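Local coordinates for inositol-1-monophosphatase (Mycobacterium tuberculosis, PDB 2Q74), which probably catalyses the magnesium-dependent release of phosphate from inositol 1-phosphate, yielding the free myo-inositol needed by the mycobacterium, at residues Ala212-Leu215 with Cys216-Ala219. Residues are numbered along the deposited sequence; the frame is centred on the assembly and turned at random.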
loop_
_atom_site.group_PDB
_atom_site.type_symbol
_atom_site.label_atom_id
_atom_site.label_comp_id
_atom_site.label_asym_id
_atom_site.label_seq_id
_atom_site.Cartn_x
_atom_site.Cartn_y
_atom_site.Cartn_z
ATOM N N ALA A 212 1.793 5.125 -11.172
ATOM C CA ALA A 212 3.014 5.912 -11.116
ATOM C C ALA A 212 3.936 5.397 -10.001
ATOM O O ALA A 212 5.153 5.212 -10.200
ATOM C CB ALA A 212 2.676 7.393 -10.909
ATOM N N LEU A 213 3.344 5.150 -8.838
ATOM C CA LEU A 213 4.111 4.696 -7.681
ATOM C C LEU A 213 4.580 3.255 -7.814
ATOM O O LEU A 213 5.631 2.920 -7.278
ATOM C CB LEU A 213 3.289 4.892 -6.376
ATOM C CG LEU A 213 3.125 6.351 -5.935
ATOM C CD1 LEU A 213 2.185 6.475 -4.695
ATOM C CD2 LEU A 213 4.470 6.994 -5.670
ATOM N N ASP A 214 3.811 2.407 -8.495
ATOM C CA ASP A 214 4.196 1.020 -8.732
ATOM C C ASP A 214 5.446 0.975 -9.626
ATOM O O ASP A 214 6.401 0.232 -9.374
ATOM C CB ASP A 214 3.063 0.255 -9.446
ATOM C CG ASP A 214 1.877 -0.062 -8.535
ATOM O OD1 ASP A 214 2.074 -0.379 -7.350
ATOM O OD2 ASP A 214 0.736 -0.024 -9.016
ATOM N N LEU A 215 5.432 1.753 -10.692
ATOM C CA LEU A 215 6.576 1.833 -11.554
ATOM C C LEU A 215 7.797 2.290 -10.752
ATOM O O LEU A 215 8.898 1.778 -10.929
ATOM C CB LEU A 215 6.278 2.765 -12.728
ATOM C CG LEU A 215 5.294 2.161 -13.755
ATOM C CD1 LEU A 215 4.687 3.220 -14.650
ATOM C CD2 LEU A 215 6.047 1.061 -14.614
ATOM N N CYS A 216 7.602 3.208 -9.808
ATOM C CA CYS A 216 8.754 3.686 -9.017
ATOM C C CYS A 216 9.234 2.602 -8.039
ATOM O O CYS A 216 10.448 2.432 -7.806
ATOM C CB CYS A 216 8.410 4.979 -8.276
ATOM S SG CYS A 216 8.137 6.403 -9.349
ATOM N N MET A 217 8.282 1.869 -7.463
ATOM C CA MET A 217 8.664 0.791 -6.563
ATOM C C MET A 217 9.583 -0.215 -7.299
ATOM O O MET A 217 10.591 -0.686 -6.763
ATOM C CB MET A 217 7.435 0.123 -5.985
ATOM C CG MET A 217 6.771 0.992 -4.921
ATOM S SD MET A 217 5.382 0.142 -4.127
ATOM C CE MET A 217 4.096 0.923 -5.071
ATOM N N VAL A 218 9.209 -0.544 -8.528
ATOM C CA VAL A 218 9.999 -1.486 -9.321
ATOM C C VAL A 218 11.424 -0.936 -9.481
ATOM O O VAL A 218 12.405 -1.623 -9.194
ATOM C CB VAL A 218 9.347 -1.756 -10.676
ATOM C CG1 VAL A 218 10.262 -2.567 -11.556
ATOM C CG2 VAL A 218 7.988 -2.484 -10.476
ATOM N N ALA A 219 11.507 0.346 -9.815
ATOM C CA ALA A 219 12.762 1.043 -9.927
ATOM C C ALA A 219 13.572 0.992 -8.640
ATOM O O ALA A 219 14.759 0.764 -8.655
ATOM C CB ALA A 219 12.516 2.477 -10.338
#
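The carboxylate of Asp214 meets the methyl end of Met217 at one oxygen: OD1 lies 3.3 Å from CE, which comes in tilted out of the carboxylate plane rather than stacked over its face. The two side chains run alongside each other on helix 211-220, and the bend of Met217 at chi3 (-99°) turns CE back toward Asp214. Flexible and unbranched, methionine can fold its methyl over the preceding turn, where CE also lies 4.3 Å from Leu213 CB. Met217 CG and CE both approach the carbonyl oxygen of Leu213, which accepts the Met217 N-H at 2.9 Å.

Four successive i to i+4 bonds join the turns, from Cys216 N to Ala212 O through Ala219 N to Leu215 O (3.2 Å), each donor somewhat tilted from the carbonyl plane. Cys216 SG leans back toward the preceding turn, 3.3 Å from Ala212 O. Val218 sets CG2 against Asp214 O.

Side chains reach both sheets, placing this helix in the central layer of the alpha-beta-alpha-beta-alpha sandwich. Compact Ala212 and Cys216 fit against Val136 of strand 130-138, while Leu215 and Val218 offer branched apolar surface to Tyr226 of strand 225-231. The buried carboxylate of Asp214, the polar exception, also touches Tyr226. Ala212 lies in the first turn, where N-H groups lack a preceding helical carbonyl; its N-H instead goes to Asp107 OD2, consistent with helping to place this probable magnesium ligand, the helix end perhaps adding favourable electrostatics.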